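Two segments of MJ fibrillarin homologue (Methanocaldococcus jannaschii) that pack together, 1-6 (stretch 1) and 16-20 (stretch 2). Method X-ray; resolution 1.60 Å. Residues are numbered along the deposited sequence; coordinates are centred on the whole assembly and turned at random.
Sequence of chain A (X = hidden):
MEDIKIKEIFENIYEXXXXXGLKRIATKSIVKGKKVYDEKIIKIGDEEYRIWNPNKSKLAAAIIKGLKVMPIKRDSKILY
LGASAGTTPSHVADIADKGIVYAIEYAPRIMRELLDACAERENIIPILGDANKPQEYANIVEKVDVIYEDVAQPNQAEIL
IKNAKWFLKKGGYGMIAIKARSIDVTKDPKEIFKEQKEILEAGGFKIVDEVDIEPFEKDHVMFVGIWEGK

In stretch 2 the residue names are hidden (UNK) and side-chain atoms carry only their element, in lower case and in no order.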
HETATM    1  N   MSE A   1      -2.591 -18.531 -30.022  1.00 34.92           N
HETATM    2  CA  MSE A   1      -2.088 -18.005 -28.720  1.00 33.80           C
HETATM    3  C   MSE A   1      -0.622 -17.597 -28.816  1.00 34.36           C
HETATM    4  O   MSE A   1       0.096 -18.015 -29.724  1.00 34.02           O
HETATM    5  CB  MSE A   1      -2.248 -19.056 -27.604  1.00 33.44           C
HETATM    6  CG  MSE A   1      -1.174 -20.152 -27.588  1.00 28.11           C
HETATM    7 SE   MSE A   1      -1.313 -21.304 -26.207  1.00 22.92          SE
HETATM    8  CE  MSE A   1      -0.457 -20.440 -24.936  1.00 23.42           C
ATOM      9  N   GLU A   2      -0.192 -16.778 -27.863  1.00 35.50           N
ATOM     10  CA  GLU A   2       1.186 -16.312 -27.783  1.00 35.98           C
ATOM     11  C   GLU A   2       1.802 -16.878 -26.505  1.00 35.11           C
ATOM     12  O   GLU A   2       1.085 -17.396 -25.640  1.00 31.82           O
ATOM     13  CB  GLU A   2       1.227 -14.780 -27.743  1.00 38.52           C
ATOM     14  CG  GLU A   2       0.743 -14.109 -29.016  1.00 42.73           C
ATOM     15  CD  GLU A   2       1.608 -14.446 -30.221  1.00 46.32           C
ATOM     16  OE1 GLU A   2       2.814 -14.132 -30.195  1.00 49.77           O
ATOM     17  OE2 GLU A   2       1.083 -15.025 -31.197  1.00 49.92           O
ATOM     18  N   ASP A   3       3.127 -16.801 -26.394  1.00 33.78           N
ATOM     19  CA  ASP A   3       3.817 -17.287 -25.203  1.00 33.04           C
ATOM     20  C   ASP A   3       3.387 -16.475 -23.984  1.00 31.60           C
ATOM     21  O   ASP A   3       3.246 -15.253 -24.061  1.00 32.26           O
ATOM     22  CB  ASP A   3       5.338 -17.181 -25.366  1.00 35.26           C
ATOM     23  CG  ASP A   3       5.924 -18.274 -26.258  1.00 38.67           C
ATOM     24  OD1 ASP A   3       5.182 -19.189 -26.679  1.00 37.26           O
ATOM     25  OD2 ASP A   3       7.145 -18.220 -26.531  1.00 38.80           O
ATOM     26  N   ILE A   4       3.137 -17.167 -22.877  1.00 28.71           N
ATOM     27  CA  ILE A   4       2.743 -16.521 -21.629  1.00 27.64           C
ATOM     28  C   ILE A   4       3.919 -16.648 -20.668  1.00 29.58           C
ATOM     29  O   ILE A   4       4.617 -17.664 -20.658  1.00 30.23           O
ATOM     30  CB  ILE A   4       1.491 -17.190 -21.012  1.00 27.35           C
ATOM     31  CG1 ILE A   4       0.289 -16.995 -21.936  1.00 26.16           C
ATOM     32  CG2 ILE A   4       1.200 -16.619 -19.626  1.00 24.06           C
ATOM     33  CD1 ILE A   4      -0.980 -17.666 -21.449  1.00 29.11           C
ATOM     34  N   LYS A   5       4.141 -15.616 -19.863  1.00 28.92           N
ATOM     35  CA  LYS A   5       5.246 -15.634 -18.917  1.00 31.52           C
ATOM     36  C   LYS A   5       4.900 -14.923 -17.614  1.00 31.75           C
ATOM     37  O   LYS A   5       4.491 -13.759 -17.619  1.00 32.04           O
ATOM     38  CB  LYS A   5       6.480 -14.979 -19.544  1.00 31.87           C
ATOM     39  CG  LYS A   5       7.759 -15.140 -18.732  1.00 38.41           C
ATOM     40  CD  LYS A   5       8.898 -14.333 -19.346  1.00 43.45           C
ATOM     41  CE  LYS A   5      10.256 -14.767 -18.814  1.00 45.68           C
ATOM     42  NZ  LYS A   5      10.354 -14.646 -17.340  1.00 48.71           N
ATOM     43  N   ILE A   6       5.031 -15.646 -16.504  1.00 29.63           N
ATOM     44  CA  ILE A   6       4.780 -15.086 -15.182  1.00 27.99           C
ATOM     45  C   ILE A   6       6.104 -15.146 -14.423  1.00 30.56           C
ATOM     46  O   ILE A   6       6.583 -16.233 -14.088  1.00 31.98           O
ATOM     47  CB  ILE A   6       3.705 -15.880 -14.396  1.00 24.84           C
ATOM     48  CG1 ILE A   6       2.356 -15.811 -15.117  1.00 24.12           C
ATOM     49  CG2 ILE A   6       3.567 -15.317 -12.982  1.00 23.19           C
ATOM     50  CD1 ILE A   6       1.218 -16.465 -14.361  1.00 23.08           C
ATOM     51  N   UNK A  16       2.926 -10.420 -15.035  1.00 23.61           N
ATOM     52  CA  UNK A  16       2.177 -11.298 -15.922  1.00 24.17           C
ATOM     53  C   UNK A  16       2.174 -10.767 -17.354  1.00 27.51           C
ATOM     54  O   UNK A  16       1.610  -9.704 -17.632  1.00 28.07           O
ATOM     55  c   UNK A  16       0.689 -12.013 -14.018  1.00 19.47           C
ATOM     56  c   UNK A  16      -0.027 -12.402 -16.383  1.00 21.18           C
ATOM     57  c   UNK A  16       0.721 -11.472 -15.443  1.00 21.75           C
ATOM     58  N   UNK A  17       2.838 -11.498 -18.247  1.00 29.16           N
ATOM     59  CA  UNK A  17       2.906 -11.131 -19.659  1.00 30.72           C
ATOM     60  C   UNK A  17       2.130 -12.164 -20.483  1.00 30.36           C
ATOM     61  O   UNK A  17       2.585 -13.294 -20.679  1.00 29.20           O
ATOM     62  o   UNK A  17       5.362 -11.359 -22.273  1.00 46.79           O
ATOM     63  c   UNK A  17       4.502 -10.734 -21.618  1.00 40.50           C
ATOM     64  o   UNK A  17       3.760  -9.871 -22.141  1.00 44.56           O
ATOM     65  c   UNK A  17       4.368 -11.045 -20.125  1.00 34.43           C
ATOM     66  N   UNK A  18       0.935 -11.779 -20.922  1.00 30.68           N
ATOM     67  CA  UNK A  18       0.084 -12.654 -21.720  1.00 31.69           C
ATOM     68  C   UNK A  18       0.452 -12.599 -23.202  1.00 33.63           C
ATOM     69  O   UNK A  18      -0.143 -13.300 -24.021  1.00 36.62           O
ATOM     70  c   UNK A  18      -3.411 -12.048 -20.074  1.00 27.43           C
ATOM     71  c   UNK A  18      -1.704 -13.788 -19.528  1.00 28.43           C
ATOM     72  c   UNK A  18      -1.930 -12.387 -20.092  1.00 27.91           C
ATOM     73  c   UNK A  18      -1.390 -12.289 -21.522  1.00 27.77           C
ATOM     74  N   UNK A  19       1.436 -11.762 -23.533  1.00 36.33           N
ATOM     75  CA  UNK A  19       1.890 -11.624 -24.907  1.00 39.52           C
ATOM     76  C   UNK A  19       1.101 -10.659 -25.776  1.00 42.14           C
ATOM     77  O   UNK A  19       1.170 -10.733 -27.005  1.00 44.00           O
ATOM     78  N   UNK A  20       0.369  -9.743 -25.150  1.00 43.64           N
ATOM     79  CA  UNK A  20      -0.435  -8.768 -25.884  1.00 44.01           C
ATOM     80  C   UNK A  20       0.069  -7.331 -25.738  1.00 44.81           C
ATOM     81  O   UNK A  20      -0.609  -6.384 -26.141  1.00 46.45           O
ATOM     82  c   UNK A  20      -1.910  -8.864 -25.465  1.00 42.56           C
ATOM     83  c   UNK A  20      -2.131  -8.606 -23.972  1.00 42.51           C
ATOM     84  o   UNK A  20      -1.151  -8.481 -23.202  1.00 39.86           O
ATOM     85  o   UNK A  20      -3.310  -8.531 -23.570  1.00 42.30           O
TER
HETATM   86  O   HOH W   1       5.204 -13.341 -24.659  1.00 52.86           O

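Position 16 carries three side-chain carbons, one attached to the backbone and bearing the other two; one of the outer carbons approaches Ile6 CG1. Branching at the first carbon with nothing further identifies valine, and with the residue named, the pair is Ile6 CG1 to Val16 CG2 at 4.3 Å. A compact, beta-branched side chain is well suited to an extended strand, and this one is buried beside another aliphatic residue on the same face of the sheet.

Position 17 has two side-chain carbons, the second carrying two oxygens. The side chain lies on the same face of the sheet as that of Lys5, whose end leads away, and one oxygen shares a water with Asp3 O. A carboxylate on a one-carbon stem is aspartate, since glutamate would need another carbon. The O of water 1 donates to Asp17 OD2 at 3.1 Å and to Asp3 O at 2.8 Å, so the carboxylate reaches stretch 1 through solvent. Asp17 OD1 also accepts a weak hydrogen bond of 3.3 Å from the backbone N of position 19, an interaction within stretch 2, which a short carboxylate stem suits.

Position 18 shows four carbons, forked at the second. Its CA-to-CB bond points away from stretch 1, but the end of the side chain comes nearer, and one terminal carbon nears Ile4 CG2. This is the pattern of leucine; isoleucine would fork at the first. Leu18 CD2 lies 4.1 Å from Ile4 CG2, so the branched end supplies an apolar contact beyond the paired strands.

Position 19 has no side-chain atoms, and its CA approaches Asp3 O at 4.0 Å. It is glycine. Its phi/psi of 85/20° would jam a CB against the preceding carbonyl oxygen, and an ideal CB would also lie 2.9 Å from Glu2 CB, a clash. Backbone conformation and neighbour therefore both favour Gly19.

Position 20 again has two carbons, the second bearing two oxygens, and makes no contact with stretch 1, so it is aspartate by its atoms alone. The exposed, polar side chain of Asp20 has a hydrogen-bonding partner elsewhere in the structure.

The contact rests on a short antiparallel pairing. Lys5 N donates to Asp17 O and Asp17 N donates to Lys5 O, both at 2.9 Å and nearly straight, while Ile6 and Val16 form the neighbouring non-hydrogen-bonded pair. Asp17 O also receives a CA-H contact from Ile4 CA at 3.4 Å. Around this backbone pairing, two apolar contacts and one bridging water add to an interface of 343 Å², both sides summed.

Stretch 2, residues 16-20: VDLGD
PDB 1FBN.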